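Local coordinates for protein putative NADPH:quinone oxidoreductase (Ralstonia eutropha, PDB 3IUP) that binds NADPH and probably uses it to reduce quinones, as a putative NADPH:quinone oxidoreductase of the medium-chain dehydrogenase/reductase type, at residues F154-E165 with R322-V330; E170-A179 with T239-T248. One frame throughout, in Å; residues are numbered along the deposited sequence. Where two conformers were deposited one is given.

Contact 1: F154-E165 with R322-V330. With NDP (NADPH dihydro-nicotinamide-adenine-dinucleotide phosphate), chain C.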
loop_
_atom_site.group_PDB
_atom_site.type_symbol
_atom_site.label_atom_id
_atom_site.label_comp_id
_atom_site.label_asym_id
_atom_site.label_seq_id
_atom_site.Cartn_x
_atom_site.Cartn_y
_atom_site.Cartn_z
ATOM N N PHE A 154 25.271 1.999 -10.776
ATOM C CA PHE A 154 24.526 1.350 -9.685
ATOM C C PHE A 154 23.058 1.751 -9.602
ATOM O O PHE A 154 22.163 0.895 -9.682
ATOM C CB PHE A 154 25.209 1.583 -8.341
ATOM C CG PHE A 154 26.550 0.923 -8.205
ATOM C CD1 PHE A 154 26.656 -0.325 -7.612
ATOM C CD2 PHE A 154 27.711 1.566 -8.613
ATOM C CE1 PHE A 154 27.906 -0.944 -7.442
ATOM C CE2 PHE A 154 28.952 0.969 -8.457
ATOM C CZ PHE A 154 29.059 -0.291 -7.871
ATOM N N VAL A 155 22.789 3.031 -9.362
ATOM C CA VAL A 155 21.488 3.448 -8.886
ATOM C C VAL A 155 20.398 3.135 -9.947
ATOM O O VAL A 155 19.437 2.390 -9.703
ATOM C CB VAL A 155 21.504 4.945 -8.495
ATOM C CG1 VAL A 155 20.101 5.543 -8.206
ATOM C CG2 VAL A 155 22.447 5.151 -7.220
ATOM N N ASN A 156 20.566 3.670 -11.135
ATOM C CA ASN A 156 19.561 3.423 -12.192
ATOM C C ASN A 156 19.564 2.012 -12.782
ATOM O O ASN A 156 18.472 1.373 -12.870
ATOM C CB ASN A 156 19.529 4.543 -13.247
ATOM C CG ASN A 156 18.934 5.837 -12.695
ATOM O OD1 ASN A 156 18.347 5.860 -11.599
ATOM N ND2 ASN A 156 19.114 6.953 -13.446
ATOM N N PRO A 157 20.741 1.466 -13.126
ATOM C CA PRO A 157 20.713 0.133 -13.699
ATOM C C PRO A 157 20.168 -0.951 -12.753
ATOM O O PRO A 157 19.409 -1.829 -13.185
ATOM C CB PRO A 157 22.182 -0.116 -14.079
ATOM C CG PRO A 157 22.717 1.224 -14.385
ATOM C CD PRO A 157 22.038 2.142 -13.358
ATOM N N LEU A 158 20.564 -0.919 -11.485
ATOM C CA LEU A 158 20.143 -1.964 -10.576
ATOM C C LEU A 158 18.695 -1.764 -10.192
ATOM O O LEU A 158 18.019 -2.737 -9.905
ATOM C CB LEU A 158 21.008 -2.073 -9.332
ATOM C CG LEU A 158 22.420 -2.513 -9.638
ATOM C CD1 LEU A 158 23.304 -2.425 -8.356
ATOM C CD2 LEU A 158 22.524 -3.919 -10.326
ATOM N N THR A 159 18.223 -0.521 -10.151
ATOM C CA THR A 159 16.824 -0.280 -9.867
ATOM C C THR A 159 15.995 -0.804 -11.017
ATOM O O THR A 159 14.972 -1.448 -10.780
ATOM C CB THR A 159 16.557 1.186 -9.579
ATOM O OG1 THR A 159 17.315 1.574 -8.418
ATOM C CG2 THR A 159 15.083 1.490 -9.317
ATOM N N ALA A 160 16.409 -0.541 -12.251
ATOM C CA ALA A 160 15.649 -1.027 -13.410
ATOM C C ALA A 160 15.604 -2.541 -13.393
ATOM O O ALA A 160 14.540 -3.145 -13.560
ATOM C CB ALA A 160 16.217 -0.503 -14.710
ATOM N N LEU A 161 16.752 -3.169 -13.190
ATOM C CA LEU A 161 16.759 -4.618 -13.063
ATOM C C LEU A 161 15.943 -5.072 -11.858
ATOM O O LEU A 161 15.263 -6.115 -11.912
ATOM C CB LEU A 161 18.200 -5.133 -12.963
ATOM C CG LEU A 161 18.972 -5.014 -14.269
ATOM C CD1 LEU A 161 20.452 -5.218 -13.969
ATOM C CD2 LEU A 161 18.452 -6.015 -15.324
ATOM N N GLY A 162 15.999 -4.339 -10.771
ATOM C CA GLY A 162 15.240 -4.690 -9.602
ATOM C C GLY A 162 13.741 -4.630 -9.750
ATOM O O GLY A 162 13.017 -5.367 -9.090
HETATM N N MSE A 163 13.270 -3.745 -10.615
HETATM C CA MSE A 163 11.821 -3.723 -10.956
HETATM C C MSE A 163 11.419 -5.029 -11.609
HETATM O O MSE A 163 10.402 -5.598 -11.255
HETATM C CB MSE A 163 11.517 -2.544 -11.889
HETATM C CG MSE A 163 11.726 -1.301 -11.209
HETATM SE SE MSE A 163 11.374 0.151 -12.520
HETATM C CE MSE A 163 11.545 1.498 -11.316
ATOM N N VAL A 164 12.202 -5.486 -12.577
ATOM C CA VAL A 164 11.939 -6.758 -13.225
ATOM C C VAL A 164 12.069 -7.944 -12.249
ATOM O O VAL A 164 11.202 -8.837 -12.198
ATOM C CB VAL A 164 12.791 -6.953 -14.464
ATOM C CG1 VAL A 164 12.570 -8.356 -15.045
ATOM C CG2 VAL A 164 12.455 -5.841 -15.482
ATOM N N GLU A 165 13.094 -7.880 -11.418
ATOM C CA GLU A 165 13.269 -8.891 -10.357
ATOM C C GLU A 165 12.082 -8.959 -9.378
ATOM O O GLU A 165 11.581 -10.035 -9.091
ATOM C CB GLU A 165 14.576 -8.650 -9.616
ATOM C CG GLU A 165 14.991 -9.851 -8.715
ATOM C CD GLU A 165 15.827 -10.879 -9.489
ATOM O OE1 GLU A 165 15.966 -10.778 -10.717
ATOM O OE2 GLU A 165 16.340 -11.807 -8.837
ATOM N N ARG A 322 23.055 -12.955 -6.118
ATOM C CA ARG A 322 22.104 -12.537 -7.154
ATOM C C ARG A 322 22.358 -11.051 -7.505
ATOM O O ARG A 322 22.375 -10.696 -8.678
ATOM C CB ARG A 322 20.652 -12.828 -6.723
ATOM C CG ARG A 322 19.600 -12.459 -7.742
ATOM C CD ARG A 322 19.787 -13.200 -9.039
ATOM N NE ARG A 322 18.730 -12.842 -9.959
ATOM C CZ ARG A 322 18.742 -13.110 -11.249
ATOM N NH1 ARG A 322 19.719 -13.823 -11.804
ATOM N NH2 ARG A 322 17.743 -12.694 -11.991
ATOM N N ALA A 323 22.623 -10.236 -6.492
ATOM C CA ALA A 323 23.096 -8.856 -6.687
ATOM C C ALA A 323 24.323 -8.804 -7.580
ATOM O O ALA A 323 24.355 -8.022 -8.515
ATOM C CB ALA A 323 23.327 -8.147 -5.360
ATOM N N ASN A 324 25.304 -9.695 -7.373
ATOM C CA ASN A 324 26.478 -9.748 -8.233
ATOM C C ASN A 324 26.127 -10.111 -9.672
ATOM O O ASN A 324 26.697 -9.543 -10.613
ATOM C CB ASN A 324 27.529 -10.720 -7.684
ATOM C CG ASN A 324 28.312 -10.150 -6.525
ATOM O OD1 ASN A 324 28.587 -8.947 -6.462
ATOM N ND2 ASN A 324 28.692 -11.023 -5.592
ATOM N N ALA A 325 25.172 -11.030 -9.860
ATOM C CA ALA A 325 24.723 -11.388 -11.207
ATOM C C ALA A 325 24.070 -10.202 -11.928
ATOM O O ALA A 325 24.230 -10.050 -13.141
ATOM C CB ALA A 325 23.740 -12.581 -11.166
ATOM N N LEU A 326 23.302 -9.403 -11.199
ATOM C CA LEU A 326 22.709 -8.183 -11.792
ATOM C C LEU A 326 23.826 -7.201 -12.161
ATOM O O LEU A 326 23.863 -6.659 -13.262
ATOM C CB LEU A 326 21.710 -7.501 -10.835
ATOM C CG LEU A 326 20.509 -8.338 -10.367
ATOM C CD1 LEU A 326 19.563 -7.472 -9.583
ATOM C CD2 LEU A 326 19.855 -9.034 -11.509
ATOM N N LYS A 327 24.765 -7.011 -11.253
ATOM C CA LYS A 327 25.906 -6.121 -11.553
ATOM C C LYS A 327 26.729 -6.582 -12.767
ATOM O O LYS A 327 27.173 -5.766 -13.573
ATOM C CB LYS A 327 26.777 -5.945 -10.331
ATOM C CG LYS A 327 26.126 -5.092 -9.326
ATOM C CD LYS A 327 26.950 -4.788 -8.110
ATOM C CE LYS A 327 27.218 -5.998 -7.266
ATOM N NZ LYS A 327 27.593 -5.538 -5.896
ATOM N N GLN A 328 26.921 -7.885 -12.903
ATOM C CA GLN A 328 27.608 -8.427 -14.060
ATOM C C GLN A 328 26.881 -8.136 -15.377
ATOM O O GLN A 328 27.510 -7.816 -16.380
ATOM C CB GLN A 328 27.789 -9.924 -13.883
ATOM C CG GLN A 328 28.714 -10.283 -12.719
ATOM C CD GLN A 328 28.880 -11.798 -12.570
ATOM O OE1 GLN A 328 27.957 -12.506 -12.140
ATOM N NE2 GLN A 328 30.060 -12.297 -12.919
ATOM N N ARG A 329 25.549 -8.209 -15.366
ATOM C CA ARG A 329 24.799 -7.824 -16.551
ATOM C C ARG A 329 24.942 -6.328 -16.866
ATOM O O ARG A 329 25.041 -5.926 -18.034
ATOM C CB ARG A 329 23.322 -8.193 -16.434
ATOM C CG ARG A 329 22.567 -7.627 -17.631
ATOM C CD ARG A 329 21.208 -8.142 -17.757
ATOM N NE ARG A 329 20.601 -7.573 -18.945
ATOM C CZ ARG A 329 19.332 -7.737 -19.248
ATOM N NH1 ARG A 329 18.537 -8.408 -18.413
ATOM N NH2 ARG A 329 18.858 -7.201 -20.365
ATOM N N VAL A 330 24.951 -5.490 -15.831
ATOM C CA VAL A 330 25.142 -4.056 -16.049
ATOM C C VAL A 330 26.508 -3.819 -16.764
ATOM O O VAL A 330 26.583 -3.087 -17.752
ATOM C CB VAL A 330 25.030 -3.229 -14.730
ATOM C CG1 VAL A 330 25.385 -1.787 -14.983
ATOM C CG2 VAL A 330 23.595 -3.327 -14.115
HETATM P PA NDP C . 15.789 11.694 -14.692
HETATM O O1A NDP C . 16.570 11.119 -15.767
HETATM O O2A NDP C . 16.213 12.981 -14.098
HETATM O O5B NDP C . 14.270 11.861 -15.330
HETATM C C5B NDP C . 13.253 12.329 -14.438
HETATM C C4B NDP C . 11.929 12.223 -15.132
HETATM O O4B NDP C . 10.982 12.655 -14.199
HETATM C C3B NDP C . 11.826 13.115 -16.380
HETATM O O3B NDP C . 11.300 12.471 -17.521
HETATM C C2B NDP C . 10.829 14.213 -15.948
HETATM O O2B NDP C . 9.973 14.672 -16.994
HETATM C C1B NDP C . 10.028 13.474 -14.886
HETATM N N9A NDP C . 9.422 14.364 -13.887
HETATM C C8A NDP C . 10.095 15.336 -13.176
HETATM N N7A NDP C . 9.245 15.893 -12.296
HETATM C C5A NDP C . 8.014 15.276 -12.419
HETATM C C6A NDP C . 6.764 15.432 -11.787
HETATM N N6A NDP C . 6.505 16.391 -10.879
HETATM N N1A NDP C . 5.717 14.616 -12.163
HETATM C C2A NDP C . 5.854 13.691 -13.150
HETATM N N3A NDP C . 7.077 13.539 -13.763
HETATM C C4A NDP C . 8.132 14.312 -13.411
HETATM O O3 NDP C . 15.572 10.728 -13.414
HETATM P PN NDP C . 16.284 9.364 -13.145
HETATM O O1N NDP C . 16.168 8.415 -14.225
HETATM O O2N NDP C . 17.666 9.556 -12.589
HETATM O O5D NDP C . 15.364 8.826 -11.912
HETATM C C5D NDP C . 14.030 8.370 -12.183
HETATM C C4D NDP C . 13.280 8.176 -10.869
HETATM O O4D NDP C . 13.763 6.944 -10.293
HETATM C C3D NDP C . 13.454 9.288 -9.815
HETATM O O3D NDP C . 12.249 9.530 -9.117
HETATM C C2D NDP C . 14.460 8.656 -8.867
HETATM O O2D NDP C . 14.476 9.180 -7.548
HETATM C C1D NDP C . 13.959 7.209 -8.905
HETATM N N1N NDP C . 14.918 6.235 -8.335
HETATM C C2N NDP C . 14.541 5.632 -7.181
HETATM C C3N NDP C . 15.353 4.727 -6.551
HETATM C C7N NDP C . 14.857 3.962 -5.338
HETATM O O7N NDP C . 15.794 3.159 -4.694
HETATM N N7N NDP C . 13.612 4.038 -4.850
HETATM C C4N NDP C . 16.530 4.184 -7.264
HETATM C C5N NDP C . 16.855 4.904 -8.549
HETATM C C6N NDP C . 16.023 5.903 -9.040
HETATM P P2B NDP C . 9.755 16.277 -17.272
HETATM O O1X NDP C . 10.727 16.662 -18.396
HETATM O O2X NDP C . 9.999 17.129 -16.030
HETATM O O3X NDP C . 8.289 16.369 -17.720
#

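Contact 2: E170-A179 with T239-T248. With NDP (NADPH dihydro-nicotinamide-adenine-dinucleotide phosphate), chain C.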
loop_
_atom_site.group_PDB
_atom_site.type_symbol
_atom_site.label_atom_id
_atom_site.label_comp_id
_atom_site.label_asym_id
_atom_site.label_seq_id
_atom_site.Cartn_x
_atom_site.Cartn_y
_atom_site.Cartn_z
ATOM N N GLU A 170 7.273 -11.398 -7.060
ATOM C CA GLU A 170 5.938 -11.218 -6.476
ATOM C C GLU A 170 4.849 -11.796 -7.383
ATOM O O GLU A 170 3.664 -11.605 -7.167
ATOM C CB GLU A 170 5.725 -9.747 -6.127
ATOM C CG GLU A 170 6.767 -9.298 -5.131
ATOM C CD GLU A 170 6.601 -7.854 -4.630
ATOM O OE1 GLU A 170 5.632 -7.179 -5.020
ATOM O OE2 GLU A 170 7.473 -7.443 -3.834
ATOM N N GLY A 171 5.257 -12.514 -8.408
ATOM C CA GLY A 171 4.353 -13.366 -9.160
ATOM C C GLY A 171 3.627 -12.699 -10.310
ATOM O O GLY A 171 2.593 -13.182 -10.750
ATOM N N HIS A 172 4.176 -11.621 -10.822
ATOM C CA HIS A 172 3.584 -10.837 -11.911
ATOM C C HIS A 172 4.330 -11.206 -13.206
ATOM O O HIS A 172 5.501 -11.606 -13.175
ATOM C CB HIS A 172 3.808 -9.338 -11.613
ATOM C CG HIS A 172 3.205 -8.882 -10.322
ATOM N ND1 HIS A 172 1.870 -8.534 -10.200
ATOM C CD2 HIS A 172 3.765 -8.686 -9.099
ATOM C CE1 HIS A 172 1.628 -8.189 -8.939
ATOM N NE2 HIS A 172 2.765 -8.268 -8.251
ATOM N N SER A 173 3.708 -10.982 -14.346
ATOM C CA SER A 173 4.337 -11.351 -15.611
ATOM C C SER A 173 4.691 -10.130 -16.476
ATOM O O SER A 173 5.464 -10.257 -17.451
ATOM C CB SER A 173 3.410 -12.279 -16.379
ATOM O OG SER A 173 2.156 -11.631 -16.500
ATOM N N ALA A 174 4.148 -8.965 -16.140
ATOM C CA ALA A 174 4.454 -7.741 -16.884
ATOM C C ALA A 174 4.331 -6.553 -15.950
ATOM O O ALA A 174 3.771 -6.667 -14.856
ATOM C CB ALA A 174 3.507 -7.587 -18.086
ATOM N N LEU A 175 4.858 -5.411 -16.367
ATOM C CA LEU A 175 4.891 -4.265 -15.504
ATOM C C LEU A 175 4.586 -2.919 -16.172
ATOM O O LEU A 175 4.590 -2.763 -17.390
ATOM C CB LEU A 175 6.231 -4.210 -14.728
ATOM C CG LEU A 175 7.416 -3.705 -15.475
ATOM C CD1 LEU A 175 8.690 -3.607 -14.571
ATOM C CD2 LEU A 175 7.708 -4.536 -16.674
ATOM N N VAL A 176 4.271 -1.974 -15.322
ATOM C CA VAL A 176 4.053 -0.582 -15.641
ATOM C C VAL A 176 5.132 0.282 -14.997
ATOM O O VAL A 176 5.513 0.072 -13.812
ATOM C CB VAL A 176 2.718 -0.173 -15.131
ATOM C CG1 VAL A 176 2.362 1.369 -15.500
ATOM C CG2 VAL A 176 1.615 -1.165 -15.627
ATOM N N HIS A 177 5.577 1.322 -15.713
ATOM C CA HIS A 177 6.564 2.244 -15.179
ATOM C C HIS A 177 6.184 3.682 -15.548
ATOM O O HIS A 177 5.890 3.951 -16.700
ATOM C CB HIS A 177 7.962 1.887 -15.674
ATOM C CG HIS A 177 9.037 2.742 -15.097
ATOM N ND1 HIS A 177 9.940 3.421 -15.876
ATOM C CD2 HIS A 177 9.284 3.117 -13.816
ATOM C CE1 HIS A 177 10.739 4.128 -15.093
ATOM N NE2 HIS A 177 10.349 3.987 -13.843
ATOM N N THR A 178 6.186 4.572 -14.575
ATOM C CA THR A 178 5.838 5.976 -14.780
ATOM C C THR A 178 7.099 6.861 -14.877
ATOM O O THR A 178 8.215 6.432 -14.597
ATOM C CB THR A 178 4.887 6.523 -13.741
ATOM O OG1 THR A 178 5.590 6.759 -12.499
ATOM C CG2 THR A 178 3.689 5.562 -13.500
ATOM N N ALA A 179 6.873 8.113 -15.263
ATOM C CA ALA A 179 7.946 9.050 -15.619
ATOM C C ALA A 179 8.958 8.321 -16.516
ATOM O O ALA A 179 10.164 8.459 -16.360
ATOM C CB ALA A 179 8.588 9.646 -14.358
ATOM N N THR A 239 -0.924 -6.154 -22.153
ATOM C CA THR A 239 0.270 -6.637 -21.461
ATOM C C THR A 239 0.010 -7.616 -20.309
ATOM O O THR A 239 0.867 -8.410 -19.970
ATOM C CB THR A 239 1.069 -5.476 -20.894
ATOM O OG1 THR A 239 0.228 -4.717 -20.032
ATOM C CG2 THR A 239 1.631 -4.535 -22.018
ATOM N N GLY A 240 -1.157 -7.538 -19.715
ATOM C CA GLY A 240 -1.470 -8.297 -18.513
ATOM C C GLY A 240 -0.698 -7.794 -17.273
ATOM O O GLY A 240 -0.602 -8.528 -16.290
ATOM N N ALA A 241 -0.167 -6.561 -17.323
ATOM C CA ALA A 241 0.632 -6.031 -16.225
ATOM C C ALA A 241 -0.200 -5.789 -14.946
ATOM O O ALA A 241 -1.277 -5.191 -14.965
ATOM C CB ALA A 241 1.373 -4.755 -16.631
ATOM N N THR A 242 0.352 -6.256 -13.828
ATOM C CA THR A 242 -0.294 -6.138 -12.513
ATOM C C THR A 242 0.618 -5.581 -11.415
ATOM O O THR A 242 0.220 -5.520 -10.244
ATOM C CB THR A 242 -0.930 -7.471 -12.095
ATOM O OG1 THR A 242 0.031 -8.523 -12.078
ATOM C CG2 THR A 242 -2.066 -7.880 -13.072
ATOM N N ILE A 243 1.817 -5.162 -11.787
ATOM C CA ILE A 243 2.711 -4.403 -10.905
ATOM C C ILE A 243 3.183 -3.141 -11.596
ATOM O O ILE A 243 3.450 -3.152 -12.811
ATOM C CB ILE A 243 3.918 -5.288 -10.429
ATOM C CG1 ILE A 243 4.768 -4.561 -9.379
ATOM C CG2 ILE A 243 4.817 -5.795 -11.579
ATOM C CD1 ILE A 243 5.809 -5.510 -8.673
ATOM N N ALA A 244 3.219 -2.047 -10.849
ATOM C CA ALA A 244 3.667 -0.770 -11.358
ATOM C C ALA A 244 4.725 -0.212 -10.456
ATOM O O ALA A 244 4.613 -0.308 -9.206
ATOM C CB ALA A 244 2.469 0.272 -11.440
ATOM N N PHE A 245 5.668 0.491 -11.073
ATOM C CA PHE A 245 6.607 1.330 -10.355
ATOM C C PHE A 245 6.371 2.771 -10.720
ATOM O O PHE A 245 6.515 3.151 -11.905
ATOM C CB PHE A 245 8.019 0.911 -10.663
ATOM C CG PHE A 245 8.359 -0.425 -10.101
ATOM C CD1 PHE A 245 8.025 -1.554 -10.770
ATOM C CD2 PHE A 245 8.992 -0.511 -8.851
ATOM C CE1 PHE A 245 8.312 -2.821 -10.191
ATOM C CE2 PHE A 245 9.257 -1.710 -8.295
ATOM C CZ PHE A 245 8.931 -2.851 -8.947
ATOM N N ASP A 246 5.953 3.540 -9.724
ATOM C CA ASP A 246 5.601 4.933 -9.893
ATOM C C ASP A 246 6.665 5.868 -9.297
ATOM O O ASP A 246 6.898 5.874 -8.093
ATOM C CB ASP A 246 4.270 5.196 -9.279
ATOM C CG ASP A 246 3.886 6.674 -9.321
ATOM O OD1 ASP A 246 4.133 7.335 -10.359
ATOM O OD2 ASP A 246 3.324 7.138 -8.328
ATOM N N ALA A 247 7.250 6.697 -10.148
ATOM C CA ALA A 247 8.270 7.640 -9.732
ATOM C C ALA A 247 7.666 8.921 -9.214
ATOM O O ALA A 247 8.372 9.725 -8.582
ATOM C CB ALA A 247 9.217 7.964 -10.922
ATOM N N THR A 248 6.368 9.126 -9.471
ATOM C CA THR A 248 5.733 10.384 -9.118
ATOM C C THR A 248 5.374 10.468 -7.644
ATOM O O THR A 248 5.723 11.440 -6.955
ATOM C CB THR A 248 4.561 10.711 -10.039
ATOM O OG1 THR A 248 3.467 9.809 -9.847
ATOM C CG2 THR A 248 5.064 10.682 -11.514
HETATM P PA NDP C . 15.789 11.694 -14.692
HETATM O O1A NDP C . 16.570 11.119 -15.767
HETATM O O2A NDP C . 16.213 12.981 -14.098
HETATM O O5B NDP C . 14.270 11.861 -15.330
HETATM C C5B NDP C . 13.253 12.329 -14.438
HETATM C C4B NDP C . 11.929 12.223 -15.132
HETATM O O4B NDP C . 10.982 12.655 -14.199
HETATM C C3B NDP C . 11.826 13.115 -16.380
HETATM O O3B NDP C . 11.300 12.471 -17.521
HETATM C C2B NDP C . 10.829 14.213 -15.948
HETATM O O2B NDP C . 9.973 14.672 -16.994
HETATM C C1B NDP C . 10.028 13.474 -14.886
HETATM N N9A NDP C . 9.422 14.364 -13.887
HETATM C C8A NDP C . 10.095 15.336 -13.176
HETATM N N7A NDP C . 9.245 15.893 -12.296
HETATM C C5A NDP C . 8.014 15.276 -12.419
HETATM C C6A NDP C . 6.764 15.432 -11.787
HETATM N N6A NDP C . 6.505 16.391 -10.879
HETATM N N1A NDP C . 5.717 14.616 -12.163
HETATM C C2A NDP C . 5.854 13.691 -13.150
HETATM N N3A NDP C . 7.077 13.539 -13.763
HETATM C C4A NDP C . 8.132 14.312 -13.411
HETATM O O3 NDP C . 15.572 10.728 -13.414
HETATM P PN NDP C . 16.284 9.364 -13.145
HETATM O O1N NDP C . 16.168 8.415 -14.225
HETATM O O2N NDP C . 17.666 9.556 -12.589
HETATM O O5D NDP C . 15.364 8.826 -11.912
HETATM C C5D NDP C . 14.030 8.370 -12.183
HETATM C C4D NDP C . 13.280 8.176 -10.869
HETATM O O4D NDP C . 13.763 6.944 -10.293
HETATM C C3D NDP C . 13.454 9.288 -9.815
HETATM O O3D NDP C . 12.249 9.530 -9.117
HETATM C C2D NDP C . 14.460 8.656 -8.867
HETATM O O2D NDP C . 14.476 9.180 -7.548
HETATM C C1D NDP C . 13.959 7.209 -8.905
HETATM N N1N NDP C . 14.918 6.235 -8.335
HETATM C C2N NDP C . 14.541 5.632 -7.181
HETATM C C3N NDP C . 15.353 4.727 -6.551
HETATM C C7N NDP C . 14.857 3.962 -5.338
HETATM O O7N NDP C . 15.794 3.159 -4.694
HETATM N N7N NDP C . 13.612 4.038 -4.850
HETATM C C4N NDP C . 16.530 4.184 -7.264
HETATM C C5N NDP C . 16.855 4.904 -8.549
HETATM C C6N NDP C . 16.023 5.903 -9.040
HETATM P P2B NDP C . 9.755 16.277 -17.272
HETATM O O1X NDP C . 10.727 16.662 -18.396
HETATM O O2X NDP C . 9.999 17.129 -16.030
HETATM O O3X NDP C . 8.289 16.369 -17.720
HETATM O O HOH W 1 1.410 -9.190 -14.408
HETATM O O HOH W 2 1.469 -10.770 -19.023
#

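Contact 1: F154-E165 with R322-V330
The carboxylate of E165 is held by R322 through two hydrogen bonds that together make a salt bridge. R322 NE donates to E165 OE2 at 2.8 Å, and R322 NH2 donates to E165 OE1 at 2.9 Å. The grip is side-on, one nitrogen to each oxygen, and both bonds are nearly straight. NH2 uses the syn lone pair of OE1. NE comes to OE2 from the syn side but out of the carboxylate plane. Both oxygens lie close to the guanidinium plane, but the two flat groups are twisted 31° apart. The pair closes one end of a helix-helix contact in the Rossmann-type cofactor domain. Helix 155-165 and helix 322-330 run at 118° to each other, with axes 9.9 Å apart at closest approach.

Away from the salt bridge the interface is mostly apolar. L158 puts its CD2 branch on L326 CB at 3.7 Å and beside the aliphatic CG of K327. L161 CD1 reaches V330 CG2 at 3.7 Å, and its CD2 branch lies against R329 NH1. The R329 guanidinium has its salt-bridge partners outside the two segments, D195 and E333. Both methyls of V330 meet P157 CB. CE1 of the F154 ring touches K327 CD at 4.0 Å.

Another side of helix 155-165 faces the cofactor. N156 ND2 donates to NADPH O2N at 3.1 Å. V155 CG1 lies against C5N of the nicotinamide ring. T159 OG1 sits next to the backbone N (chi1 -61°). There it donates to V155 O, which also accepts from T159 N. T159 OG1 lies 3.0 Å from NADPH C4N.

Contact 2: E170-A179 with T239-T248
H172 and T242 share the shortest polar bond between the two segments. H172 ND1 meets T242 OG1 at 2.6 Å, at the ring edge and in its plane. One face of the same ring is covered by I243, whose CB stands 3.6 Å from the centroid of the H172 ring in a CH-pi contact. Edge and face together should restrict rotation of the imidazole. Two waters bridge the segments here. One bonds T242 OG1, accepts from S173 N and donates to G240 O. The other joins S173 OG and T239 O.

The backbone bonds are those of a parallel pair. V176 N donates to I243 O, F245 N to V176 O at 2.8 Å, and T178 N to F245 O. Strands 175-177 and 243-246 are the two central neighbours of the six-stranded parallel sheet of the Rossmann fold, whose loops at the C-terminal strand ends hold NADPH.

Apolar side chains pair on both faces. V176 CB packs on A244 CB at 3.7 Å, and V176 CG2 on A241 CB. On the face of L175 and H177, L175 CB meets I243 CG2.

A second polar cluster lies at the C-terminal ends of the strands. T178 OG1 sits between its backbone N and carbonyl carbon (chi1 75°). There it donates to D246 OD1 at 2.7 Å and accepts from A247 N. D246 OD1 is gripped three times. T178 OG1 donates to the anti lone pair of OD1 and T248 OG1 to the syn one, while T248 N comes from above the carboxylate plane and closes an Asx turn. D246 OD2 accepts from G249 N. Beside this cluster, T248 CG2 approaches NADPH C2A at 3.5 Å.

Overall arrangement
Both contacts are largely buried; contact 1 reaches the surface at R322 and contact 2 at S173 and G240. Contact 1 packs two helices through mainly apolar side chains and one salt bridge. Contact 2 joins neighbouring strands of the sheet, so main-chain bonds carry much of it. Helix 155-169 leads into strand 175-177. The selenomethionine M163 of this helix packs on L175, H177 and F245, joining the two contacts. Their centres are about 17 Å apart. Both reach the same NADPH at different places. V155, N156 and T159 of contact 1 meet the nicotinamide and the pyrophosphate. A179, A247 and T248 of contact 2 lie by the riboses and the adenine.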